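Side-chain contacts in methyl-coenzyme M reductase gamma subunit (Methermicoccus shengliensis DSM 18856, PDB 7NKG), which forms, with its partner subunits, the nickel-dependent factor 430 enzyme that catalyses the methane-releasing step of methanogenesis from methyl-coenzyme M and coenzyme B: residues R19-G24 with T141-P146; E27-I32 with A210-I215; W101-A106 with G120-E125. One frame throughout, in Å; residues are numbered along the deposited sequence.

Contact 1 (R19-G24 with T141-P146); sequences RKHMSG and TEMTCP
Met143 lies over one face of the His21 imidazole. Its CG sits almost above the ring centre, 3.7 Å from the His21 centroid and 8° off the ring normal. This is a CH-pi contact. Met143 SD follows over the same ring, 4.4 Å from the centroid, as a sulfur-aromatic contact. His21 projects from the last turn of helix 13-23, and its CG stands beside the backbone N (chi1 -69°), which swings the ring end closer to the loop. Met143 is the third residue of a type I turn, Thr141 to Thr144, and its chain bends at chi3 (-71°), carrying CE farther from the imidazole. The two side chains run past one another, pointing opposite ways.

The polar half of the contact runs through water. Water 3 lies in the ring plane, 2.8 Å from His21 NE2, and donates to Glu142 OE1. Water 1 and water 2 link Lys20 NZ to Glu142 OE1 and OE2; the second lies 2.8 Å from Lys20 NZ. The charges themselves do not touch: Lys20 NZ and Glu142 OE2 are 4.8 Å apart. Glu142 has direct partners elsewhere, the backbone N of Glu27 and the guanidinium of Arg212.

With an alanine at His21, Met143 CG would probably lose the flat surface it rests on, and water 3 its tie to the helix.

The chemistry implies a divided join. CH-pi and sulfur contacts hold the methionine on the ring face, while the buried carboxylate is satisfied by waters and neighbouring donors. Its charge is probably stabilised chiefly by Arg212, with Lys20 acting through the waters.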
loop_
_atom_site.group_PDB
_atom_site.type_symbol
_atom_site.label_atom_id
_atom_site.label_comp_id
_atom_site.label_asym_id
_atom_site.label_seq_id
_atom_site.Cartn_x
_atom_site.Cartn_y
_atom_site.Cartn_z
ATOM N N ARG C 19 -41.832 22.030 -14.621
ATOM C CA ARG C 19 -42.919 21.584 -13.738
ATOM C C ARG C 19 -43.896 20.664 -14.482
ATOM O O ARG C 19 -44.436 19.743 -13.874
ATOM C CB ARG C 19 -43.643 22.774 -13.106
ATOM C CG ARG C 19 -42.759 23.527 -12.112
ATOM C CD ARG C 19 -43.561 24.516 -11.285
ATOM N NE ARG C 19 -43.927 25.705 -12.064
ATOM C CZ ARG C 19 -43.135 26.751 -12.285
ATOM N NH1 ARG C 19 -41.908 26.787 -11.775
ATOM N NH2 ARG C 19 -43.562 27.775 -13.017
ATOM N N LYS C 20 -44.112 20.880 -15.793
ATOM C CA LYS C 20 -44.947 19.974 -16.592
ATOM C C LYS C 20 -44.318 18.571 -16.619
ATOM O O LYS C 20 -45.010 17.595 -16.368
ATOM C CB LYS C 20 -45.102 20.481 -18.041
ATOM C CG LYS C 20 -46.115 21.604 -18.196
ATOM C CD LYS C 20 -46.205 22.078 -19.642
ATOM C CE LYS C 20 -47.369 23.029 -19.812
ATOM N NZ LYS C 20 -47.437 23.560 -21.202
ATOM N N HIS C 21 -43.010 18.477 -16.899
ATOM C CA HIS C 21 -42.328 17.186 -16.951
ATOM C C HIS C 21 -42.333 16.527 -15.577
ATOM O O HIS C 21 -42.605 15.337 -15.478
ATOM C CB HIS C 21 -40.883 17.333 -17.467
ATOM C CG HIS C 21 -40.789 17.713 -18.921
ATOM N ND1 HIS C 21 -39.650 17.435 -19.665
ATOM C CD2 HIS C 21 -41.694 18.325 -19.724
ATOM C CE1 HIS C 21 -39.884 17.910 -20.880
ATOM N NE2 HIS C 21 -41.109 18.446 -20.965
ATOM N N MET C 22 -42.061 17.301 -14.510
ATOM C CA MET C 22 -42.069 16.749 -13.158
ATOM C C MET C 22 -43.451 16.213 -12.783
ATOM O O MET C 22 -43.555 15.076 -12.348
ATOM C CB MET C 22 -41.637 17.820 -12.148
ATOM C CG MET C 22 -40.149 18.130 -12.210
ATOM S SD MET C 22 -39.734 19.659 -11.368
ATOM C CE MET C 22 -38.615 19.048 -10.126
ATOM N N SER C 23 -44.518 16.995 -13.009
ATOM C CA SER C 23 -45.872 16.593 -12.647
ATOM C C SER C 23 -46.526 15.588 -13.608
ATOM O O SER C 23 -47.629 15.128 -13.324
ATOM C CB SER C 23 -46.765 17.824 -12.550
ATOM O OG SER C 23 -46.944 18.418 -13.827
ATOM N N GLY C 24 -45.896 15.312 -14.748
ATOM C CA GLY C 24 -46.482 14.432 -15.746
ATOM C C GLY C 24 -47.565 15.095 -16.583
ATOM O O GLY C 24 -48.266 14.389 -17.305
ATOM N N THR C 141 -45.019 11.568 -25.861
ATOM C CA THR C 141 -45.313 12.898 -25.340
ATOM C C THR C 141 -44.357 13.985 -25.848
ATOM O O THR C 141 -43.376 13.706 -26.539
ATOM C CB THR C 141 -45.360 12.851 -23.792
ATOM O OG1 THR C 141 -44.031 12.614 -23.311
ATOM C CG2 THR C 141 -46.373 11.858 -23.264
ATOM N N GLU C 142 -44.688 15.239 -25.513
ATOM C CA GLU C 142 -43.877 16.398 -25.833
ATOM C C GLU C 142 -42.489 16.360 -25.195
ATOM O O GLU C 142 -41.682 17.217 -25.520
ATOM C CB GLU C 142 -44.601 17.677 -25.427
ATOM C CG GLU C 142 -44.818 17.831 -23.935
ATOM C CD GLU C 142 -45.418 19.168 -23.567
ATOM O OE1 GLU C 142 -44.794 20.208 -23.886
ATOM O OE2 GLU C 142 -46.535 19.171 -23.000
ATOM N N MET C 143 -42.214 15.406 -24.280
ATOM C CA MET C 143 -40.861 15.263 -23.744
ATOM C C MET C 143 -39.870 14.880 -24.849
ATOM O O MET C 143 -38.667 15.002 -24.640
ATOM C CB MET C 143 -40.853 14.229 -22.614
ATOM C CG MET C 143 -41.670 14.677 -21.429
ATOM S SD MET C 143 -41.454 13.619 -19.982
ATOM C CE MET C 143 -42.312 12.151 -20.492
ATOM N N THR C 144 -40.352 14.413 -26.017
ATOM C CA THR C 144 -39.493 14.059 -27.135
ATOM C C THR C 144 -39.846 14.838 -28.399
ATOM O O THR C 144 -41.022 15.070 -28.698
ATOM C CB THR C 144 -39.605 12.536 -27.403
ATOM O OG1 THR C 144 -38.943 11.842 -26.332
ATOM C CG2 THR C 144 -39.012 12.107 -28.760
ATOM N N CYS C 145 -38.803 15.197 -29.156
ATOM C CA CYS C 145 -38.889 15.621 -30.555
ATOM C C CYS C 145 -38.089 14.514 -31.236
ATOM O O CYS C 145 -36.932 14.305 -30.867
ATOM C CB CYS C 145 -38.267 16.978 -30.853
ATOM S SG CYS C 145 -37.919 17.220 -32.625
ATOM N N PRO C 146 -38.624 13.866 -32.281
ATOM C CA PRO C 146 -37.897 12.741 -32.892
ATOM C C PRO C 146 -36.632 13.123 -33.668
ATOM O O PRO C 146 -35.836 12.233 -33.984
ATOM C CB PRO C 146 -38.963 12.080 -33.760
ATOM C CG PRO C 146 -39.916 13.172 -34.088
ATOM C CD PRO C 146 -39.974 14.023 -32.864
HETATM O O HOH W 1 -45.028 22.860 -23.102
HETATM O O HOH W 2 -48.159 21.252 -22.694
HETATM O O HOH W 3 -42.157 20.132 -22.897
#

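Contact 2 (E27-I32 with A210-I215)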
loop_
_atom_site.group_PDB
_atom_site.type_symbol
_atom_site.label_atom_id
_atom_site.label_comp_id
_atom_site.label_asym_id
_atom_site.label_seq_id
_atom_site.Cartn_x
_atom_site.Cartn_y
_atom_site.Cartn_z
ATOM N N GLU C 27 -48.267 16.824 -22.925
ATOM C CA GLU C 27 -49.176 16.602 -24.044
ATOM C C GLU C 27 -48.716 15.412 -24.885
ATOM O O GLU C 27 -47.521 15.243 -25.091
ATOM C CB GLU C 27 -49.193 17.873 -24.908
ATOM C CG GLU C 27 -50.248 17.907 -25.990
ATOM C CD GLU C 27 -50.293 19.207 -26.774
ATOM O OE1 GLU C 27 -49.580 20.171 -26.402
ATOM O OE2 GLU C 27 -51.045 19.252 -27.774
ATOM N N LYS C 28 -49.659 14.619 -25.396
ATOM C CA LYS C 28 -49.361 13.515 -26.302
ATOM C C LYS C 28 -49.290 14.106 -27.720
ATOM O O LYS C 28 -50.282 14.698 -28.172
ATOM C CB LYS C 28 -50.436 12.428 -26.213
ATOM C CG LYS C 28 -50.209 11.305 -27.204
ATOM C CD LYS C 28 -50.894 10.039 -26.782
ATOM C CE LYS C 28 -51.033 9.064 -27.906
ATOM N NZ LYS C 28 -51.940 7.949 -27.521
ATOM N N LEU C 29 -48.147 13.960 -28.422
ATOM C CA LEU C 29 -47.987 14.515 -29.769
ATOM C C LEU C 29 -47.893 13.486 -30.885
ATOM O O LEU C 29 -47.988 13.864 -32.055
ATOM C CB LEU C 29 -46.737 15.401 -29.821
ATOM C CG LEU C 29 -46.660 16.568 -28.843
ATOM C CD1 LEU C 29 -45.395 17.361 -29.105
ATOM C CD2 LEU C 29 -47.868 17.514 -28.970
ATOM N N ARG C 30 -47.665 12.206 -30.558
ATOM C CA ARG C 30 -47.517 11.170 -31.585
ATOM C C ARG C 30 -47.865 9.802 -30.994
ATOM O O ARG C 30 -47.986 9.657 -29.772
ATOM C CB ARG C 30 -46.070 11.169 -32.135
ATOM C CG ARG C 30 -45.018 10.787 -31.084
ATOM C CD ARG C 30 -43.619 11.134 -31.547
ATOM N NE ARG C 30 -43.404 12.581 -31.614
ATOM C CZ ARG C 30 -43.134 13.374 -30.578
ATOM N NH1 ARG C 30 -43.023 12.869 -29.350
ATOM N NH2 ARG C 30 -42.959 14.672 -30.759
ATOM N N GLU C 31 -48.038 8.803 -31.867
ATOM C CA GLU C 31 -48.379 7.458 -31.435
ATOM C C GLU C 31 -47.344 6.450 -31.892
ATOM O O GLU C 31 -46.819 6.550 -33.001
ATOM C CB GLU C 31 -49.740 7.064 -32.008
ATOM C CG GLU C 31 -50.880 7.899 -31.461
ATOM C CD GLU C 31 -52.251 7.380 -31.842
ATOM O OE1 GLU C 31 -52.430 6.956 -33.006
ATOM O OE2 GLU C 31 -53.151 7.406 -30.971
ATOM N N ILE C 32 -47.090 5.450 -31.047
ATOM C CA ILE C 32 -46.228 4.329 -31.385
ATOM C C ILE C 32 -46.978 3.061 -31.006
ATOM O O ILE C 32 -47.543 2.989 -29.907
ATOM C CB ILE C 32 -44.812 4.381 -30.732
ATOM C CG1 ILE C 32 -43.931 3.239 -31.297
ATOM C CG2 ILE C 32 -44.889 4.295 -29.190
ATOM C CD1 ILE C 32 -42.459 3.458 -31.147
ATOM N N ALA C 210 -38.366 25.654 -28.942
ATOM C CA ALA C 210 -38.003 26.754 -28.047
ATOM C C ALA C 210 -39.075 27.018 -26.973
ATOM O O ALA C 210 -38.728 27.328 -25.824
ATOM C CB ALA C 210 -37.757 28.017 -28.856
ATOM N N LYS C 211 -40.352 26.876 -27.333
ATOM C CA LYS C 211 -41.465 27.090 -26.404
ATOM C C LYS C 211 -41.671 25.927 -25.446
ATOM O O LYS C 211 -42.206 26.133 -24.348
ATOM C CB LYS C 211 -42.777 27.292 -27.173
ATOM C CG LYS C 211 -42.968 28.681 -27.735
ATOM C CD LYS C 211 -44.130 28.752 -28.683
ATOM C CE LYS C 211 -44.198 30.163 -29.277
ATOM N NZ LYS C 211 -45.457 30.400 -30.008
ATOM N N ARG C 212 -41.342 24.698 -25.876
ATOM C CA ARG C 212 -41.567 23.496 -25.067
ATOM C C ARG C 212 -40.337 23.030 -24.279
ATOM O O ARG C 212 -40.475 22.131 -23.439
ATOM C CB ARG C 212 -42.011 22.346 -25.980
ATOM C CG ARG C 212 -43.371 22.567 -26.637
ATOM C CD ARG C 212 -43.775 21.298 -27.348
ATOM N NE ARG C 212 -45.056 21.384 -28.059
ATOM C CZ ARG C 212 -46.262 21.245 -27.506
ATOM N NH1 ARG C 212 -46.386 21.051 -26.197
ATOM N NH2 ARG C 212 -47.356 21.320 -28.257
ATOM N N THR C 213 -39.147 23.597 -24.534
ATOM C CA THR C 213 -37.937 23.098 -23.899
ATOM C C THR C 213 -37.780 23.399 -22.408
ATOM O O THR C 213 -38.174 24.465 -21.924
ATOM C CB THR C 213 -36.671 23.554 -24.650
ATOM O OG1 THR C 213 -35.544 22.830 -24.133
ATOM C CG2 THR C 213 -36.431 25.072 -24.552
ATOM N N THR C 214 -37.170 22.419 -21.700
ATOM C CA THR C 214 -36.774 22.525 -20.304
ATOM C C THR C 214 -35.293 22.972 -20.203
ATOM O O THR C 214 -34.782 22.977 -19.100
ATOM C CB THR C 214 -36.975 21.168 -19.588
ATOM O OG1 THR C 214 -36.135 20.176 -20.196
ATOM C CG2 THR C 214 -38.441 20.723 -19.575
ATOM N N ILE C 215 -34.602 23.341 -21.315
ATOM C CA ILE C 215 -33.219 23.821 -21.225
ATOM C C ILE C 215 -33.226 25.346 -21.334
ATOM O O ILE C 215 -33.984 25.907 -22.132
ATOM C CB ILE C 215 -32.272 23.214 -22.330
ATOM C CG1 ILE C 215 -30.785 23.314 -21.880
ATOM C CG2 ILE C 215 -32.464 23.891 -23.727
ATOM C CD1 ILE C 215 -29.789 22.547 -22.739
HETATM O O HOH W 4 -50.464 21.165 -29.337
#
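A surface salt bridge between Glu27 and Arg212 joins the loop that follows helix 13-23 to the C-terminal end of helix 206-212. The helix stops here: Thr213 leaves helical geometry and starts an ST turn, its OG1 accepting from Ile215 N at 3.0 Å.

Arg212 reaches out from the last helical turn with its chain extended from CG to NE. The side chain of Glu27 is extended too, with CG anti to the backbone N (chi1 -171°), and lies roughly perpendicular to that of Arg212. One carboxylate oxygen does the bonding. Arg212 NH2 donates to Glu27 OE1 at 3.1 Å, and Arg212 NH1 adds a weak bond to the same oxygen at 3.3 Å. OE1 lies near the guanidinium plane, yet the donor meets it from above the carboxylate plane. With both nitrogens on one oxygen and the planes 64° apart, this is not the coplanar bidentate pairing that gives each N-H its own oxygen.

Arg212 has further anionic partners. NE pairs with Glu208 of its own helix, and NH1 is shared with Glu142. The single positive charge probably offsets part of the repulsion among these three glutamates. Glu27 is exposed and also touches a crystal neighbour, so its pose may owe something to the lattice.

Leu29 comes from the opposite direction and lays its methyls over one guanidinium face, CD1 near the rim. Its CD2 is 3.9 Å from Arg212 NH2. At the guanidinium edge, in its plane, water 4 donates to Glu27 OE2 and accepts a weak bond from Arg212 NH2 at 3.3 Å.

Contact 3 (W101-A106 with G120-E125). With F43 (factor 430), chain V.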
loop_
_atom_site.group_PDB
_atom_site.type_symbol
_atom_site.label_atom_id
_atom_site.label_comp_id
_atom_site.label_asym_id
_atom_site.label_seq_id
_atom_site.Cartn_x
_atom_site.Cartn_y
_atom_site.Cartn_z
ATOM N N TRP C 101 -34.539 16.298 -16.016
ATOM C CA TRP C 101 -36.008 16.357 -16.020
ATOM C C TRP C 101 -36.652 15.062 -16.571
ATOM O O TRP C 101 -37.764 14.734 -16.133
ATOM C CB TRP C 101 -36.514 17.648 -16.680
ATOM C CG TRP C 101 -36.696 18.707 -15.623
ATOM C CD1 TRP C 101 -37.833 18.928 -14.900
ATOM C CD2 TRP C 101 -35.646 19.427 -14.944
ATOM N NE1 TRP C 101 -37.574 19.771 -13.845
ATOM C CE2 TRP C 101 -36.242 20.120 -13.867
ATOM C CE3 TRP C 101 -34.272 19.602 -15.179
ATOM C CZ2 TRP C 101 -35.511 20.948 -13.011
ATOM C CZ3 TRP C 101 -33.553 20.443 -14.347
ATOM C CH2 TRP C 101 -34.171 21.115 -13.283
ATOM N N ARG C 102 -35.954 14.268 -17.415
ATOM C CA ARG C 102 -36.487 12.938 -17.782
ATOM C C ARG C 102 -36.420 12.059 -16.494
ATOM O O ARG C 102 -37.352 11.325 -16.213
ATOM C CB ARG C 102 -35.675 12.254 -18.885
ATOM C CG ARG C 102 -35.913 12.789 -20.285
ATOM C CD ARG C 102 -35.431 11.775 -21.311
ATOM N NE ARG C 102 -35.502 12.245 -22.704
ATOM C CZ ARG C 102 -36.538 12.093 -23.535
ATOM N NH1 ARG C 102 -37.665 11.508 -23.118
ATOM N NH2 ARG C 102 -36.465 12.546 -24.784
ATOM N N SER C 103 -35.324 12.171 -15.703
ATOM C CA SER C 103 -35.206 11.411 -14.466
ATOM C C SER C 103 -36.250 11.855 -13.430
ATOM O O SER C 103 -36.829 10.996 -12.777
ATOM C CB SER C 103 -33.797 11.518 -13.891
ATOM O OG SER C 103 -32.870 10.856 -14.734
ATOM N N TYR C 104 -36.525 13.173 -13.305
ATOM C CA TYR C 104 -37.552 13.638 -12.351
ATOM C C TYR C 104 -38.927 13.158 -12.795
ATOM O O TYR C 104 -39.730 12.711 -11.959
ATOM C CB TYR C 104 -37.576 15.173 -12.229
ATOM C CG TYR C 104 -36.272 15.807 -11.787
ATOM C CD1 TYR C 104 -35.408 15.147 -10.921
ATOM C CD2 TYR C 104 -35.872 17.036 -12.288
ATOM C CE1 TYR C 104 -34.204 15.717 -10.530
ATOM C CE2 TYR C 104 -34.647 17.595 -11.942
ATOM C CZ TYR C 104 -33.811 16.934 -11.060
ATOM O OH TYR C 104 -32.600 17.503 -10.718
ATOM N N TYR C 105 -39.202 13.188 -14.120
ATOM C CA TYR C 105 -40.470 12.664 -14.638
ATOM C C TYR C 105 -40.652 11.184 -14.215
ATOM O O TYR C 105 -41.716 10.814 -13.738
ATOM C CB TYR C 105 -40.533 12.779 -16.181
ATOM C CG TYR C 105 -41.647 11.938 -16.765
ATOM C CD1 TYR C 105 -42.974 12.318 -16.623
ATOM C CD2 TYR C 105 -41.391 10.672 -17.281
ATOM C CE1 TYR C 105 -44.010 11.502 -17.059
ATOM C CE2 TYR C 105 -42.418 9.835 -17.686
ATOM C CZ TYR C 105 -43.729 10.242 -17.550
ATOM O OH TYR C 105 -44.752 9.417 -17.957
ATOM N N ALA C 106 -39.605 10.370 -14.391
ATOM C CA ALA C 106 -39.676 8.955 -14.060
ATOM C C ALA C 106 -39.822 8.748 -12.551
ATOM O O ALA C 106 -40.688 7.982 -12.127
ATOM C CB ALA C 106 -38.433 8.237 -14.578
ATOM N N GLY C 120 -24.865 13.387 -21.797
ATOM C CA GLY C 120 -25.171 12.904 -23.144
ATOM C C GLY C 120 -26.107 11.723 -23.240
ATOM O O GLY C 120 -26.345 11.200 -24.341
ATOM N N ARG C 121 -26.676 11.306 -22.113
ATOM C CA ARG C 121 -27.573 10.161 -22.067
ATOM C C ARG C 121 -28.336 10.182 -20.751
ATOM O O ARG C 121 -27.832 10.679 -19.734
ATOM C CB ARG C 121 -26.782 8.833 -22.198
ATOM C CG ARG C 121 -25.505 8.777 -21.335
ATOM C CD ARG C 121 -24.740 7.457 -21.329
ATOM N NE ARG C 121 -25.475 6.402 -20.608
ATOM C CZ ARG C 121 -24.990 5.521 -19.722
ATOM N NH1 ARG C 121 -23.713 5.576 -19.336
ATOM N NH2 ARG C 121 -25.786 4.589 -19.198
ATOM N N GLN C 122 -29.555 9.696 -20.785
ATOM C CA GLN C 122 -30.398 9.568 -19.603
ATOM C C GLN C 122 -31.053 8.198 -19.725
ATOM O O GLN C 122 -31.538 7.853 -20.800
ATOM C CB GLN C 122 -31.434 10.699 -19.527
ATOM C CG GLN C 122 -32.222 10.677 -18.210
ATOM C CD GLN C 122 -33.436 9.775 -18.231
ATOM O OE1 GLN C 122 -33.880 9.325 -19.303
ATOM N NE2 GLN C 122 -33.980 9.460 -17.045
ATOM N N ILE C 123 -31.060 7.426 -18.646
ATOM C CA ILE C 123 -31.570 6.063 -18.673
ATOM C C ILE C 123 -32.607 5.793 -17.613
ATOM O O ILE C 123 -32.570 6.387 -16.541
ATOM C CB ILE C 123 -30.358 5.093 -18.508
ATOM C CG1 ILE C 123 -30.805 3.611 -18.615
ATOM C CG2 ILE C 123 -29.616 5.342 -17.167
ATOM C CD1 ILE C 123 -29.670 2.659 -18.949
ATOM N N VAL C 124 -33.507 4.849 -17.892
ATOM C CA VAL C 124 -34.411 4.334 -16.888
ATOM C C VAL C 124 -34.325 2.826 -17.006
ATOM O O VAL C 124 -34.583 2.290 -18.082
ATOM C CB VAL C 124 -35.871 4.821 -17.001
ATOM C CG1 VAL C 124 -36.764 4.108 -15.984
ATOM C CG2 VAL C 124 -35.953 6.334 -16.809
ATOM N N GLU C 125 -33.956 2.146 -15.921
ATOM C CA GLU C 125 -33.991 0.690 -15.868
ATOM C C GLU C 125 -35.197 0.321 -14.999
ATOM O O GLU C 125 -35.484 0.979 -13.998
ATOM C CB GLU C 125 -32.721 0.089 -15.269
ATOM C CG GLU C 125 -31.480 0.334 -16.095
ATOM C CD GLU C 125 -30.310 -0.530 -15.684
ATOM O OE1 GLU C 125 -30.481 -1.765 -15.574
ATOM O OE2 GLU C 125 -29.211 0.029 -15.481
HETATM NI NI F43 V . -17.048 7.667 -21.076
HETATM N NA F43 V . -15.575 6.203 -21.121
HETATM C CHA F43 V . -13.812 7.822 -20.831
HETATM C C1A F43 V . -14.339 6.456 -21.181
HETATM C C2A F43 V . -13.496 5.297 -21.693
HETATM C C3A F43 V . -14.593 4.360 -22.241
HETATM C C4A F43 V . -15.755 4.742 -21.282
HETATM C C5A F43 V . -12.779 4.579 -20.525
HETATM C C6A F43 V . -11.905 3.416 -20.992
HETATM O O7A F43 V . -10.800 3.592 -21.503
HETATM N N8A F43 V . -12.346 2.241 -20.769
HETATM C C9A F43 V . -12.456 5.811 -22.697
HETATM C CAA F43 V . -14.943 4.539 -23.746
HETATM C CBA F43 V . -13.913 3.886 -24.668
HETATM C CCA F43 V . -14.536 3.268 -25.883
HETATM O ODA F43 V . -15.249 3.973 -26.644
HETATM O OEA F43 V . -14.274 2.054 -26.100
HETATM N NB F43 V . -18.460 6.176 -20.824
HETATM C CHB F43 V . -17.159 4.371 -21.753
HETATM C C1B F43 V . -18.188 4.728 -20.681
HETATM C C2B F43 V . -19.578 4.039 -20.866
HETATM C C3B F43 V . -20.466 5.130 -21.474
HETATM C C4B F43 V . -19.703 6.368 -21.093
HETATM N N5B F43 V . -17.793 4.252 -19.355
HETATM C C6B F43 V . -18.760 3.630 -18.697
HETATM O O7B F43 V . -18.649 3.041 -17.622
HETATM C C8B F43 V . -20.055 3.749 -19.436
HETATM C C9B F43 V . -19.584 2.674 -21.597
HETATM C CAB F43 V . -20.575 5.034 -23.014
HETATM C CBB F43 V . -21.381 6.157 -23.666
HETATM C CCB F43 V . -21.798 5.729 -25.053
HETATM O ODB F43 V . -21.475 6.418 -26.052
HETATM O OEB F43 V . -22.504 4.693 -25.182
HETATM N NC F43 V . -18.478 9.125 -21.350
HETATM C CHC F43 V . -20.379 7.683 -21.147
HETATM C C1C F43 V . -19.799 8.885 -21.308
HETATM C C2C F43 V . -20.636 10.123 -21.407
HETATM C C3C F43 V . -19.598 11.112 -21.952
HETATM C C4C F43 V . -18.272 10.437 -21.662
HETATM C C5C F43 V . -21.049 10.499 -19.981
HETATM C C6C F43 V . -22.016 11.678 -20.065
HETATM O O7C F43 V . -23.005 11.588 -20.813
HETATM O O8C F43 V . -21.816 12.710 -19.377
HETATM C C8C F43 V . -19.736 11.317 -23.471
HETATM C C9C F43 V . -21.022 12.067 -23.844
HETATM C CAC F43 V . -21.025 12.578 -25.281
HETATM O OBC F43 V . -21.958 13.348 -25.620
HETATM O OCC F43 V . -20.120 12.238 -26.088
HETATM N ND F43 V . -15.686 9.090 -21.647
HETATM C CHD F43 V . -17.066 11.068 -21.763
HETATM C C5D F43 V . -14.502 12.464 -22.077
HETATM C C6D F43 V . -15.754 13.284 -22.360
HETATM C C7D F43 V . -16.956 12.568 -21.795
HETATM O O8D F43 V . -17.852 13.295 -21.424
HETATM C C9D F43 V . -12.395 9.945 -22.974
HETATM C CAD F43 V . -11.450 11.135 -22.890
HETATM O OBD F43 V . -10.772 11.461 -23.908
HETATM O OCD F43 V . -11.341 11.819 -21.834
HETATM C C1D F43 V . -15.911 10.378 -21.911
HETATM C C2D F43 V . -14.682 11.008 -22.527
HETATM C C3D F43 V . -13.590 10.063 -22.045
HETATM C C4D F43 V . -14.306 8.719 -21.957
#
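The short axes of helix 101-106 and strand 122-125 run nearly parallel, 22° apart and 8.6 Å from each other at closest approach, with Arg102 and Gln122 the residues whose CA atoms lie nearest across the contact. Gln122 carries most of the join. Its CG is anti to the backbone N and the chain then bends at chi2 (-86°), which lays the amide alongside the helix. Gln122 NE2 donates to Ser103 OG at 2.9 Å. The bond is nearly straight (170°), and the hydroxyl lies in the amide plane. Ser103 OG is also hydrogen-bonded to Thr117, so it is gripped from two strands.

The aliphatic stem of Arg102 lies over one face of the amide, with Arg102 CB 3.4 Å from Gln122 CD and nearly straight above it. Arg102 CD is 3.5 Å from Gln122 OE1. The charged end of Arg102 leads away, to a salt bridge with Asp90, a cation-pi contact with Trp88 and a hydrogen bond to Thr144.

Helix 99-109 here packs on one face of the four-stranded antiparallel sheet in which strand 122-127 lies between 114-117 and 83-90. Residues alternate along the strand. Gln122 and Val124 point to the helix, and Ile123 points away. One turn on from Arg102 and Ser103, Ala106 CB meets Val124 CG2 at 3.8 Å, a small apolar contact. Tyr134 of helix 128-140 touches both Gln122 and Val124.

The residues leading into the strand line the factor 430 pocket. Gly120 N donates to O7C, a carboxylate oxygen of factor 430, at 2.8 Å. Arg121 NE is hydrogen-bonded to Gln87 OE1, and Arg121 NH1 forms a salt bridge with the sulfonate of the bound 1-thioethanesulfonic acid.

Overall arrangement
From the N terminus, helix 13-23 supplies the first half of contact 1, and the loop after it, 27-32, the first half of contact 2. Both wait for partners much later in the chain. Contact 3 closes first, a short loop of 13 residues from helix 99-109 to strand 122-127. The loop 141-146, after helix 128-140, then closes contact 1. Segment 210-215, at the end of helix 206-212, closes contact 2 last. Contacts 1 and 2 therefore cross, and contact 3 falls within both their spans. Contacts 1 and 2 have centres 6 Å apart and touch. Contact 1, which is buried, also touches contact 3, so it joins the surface contact 2 to the sheet beside the factor 430 pocket.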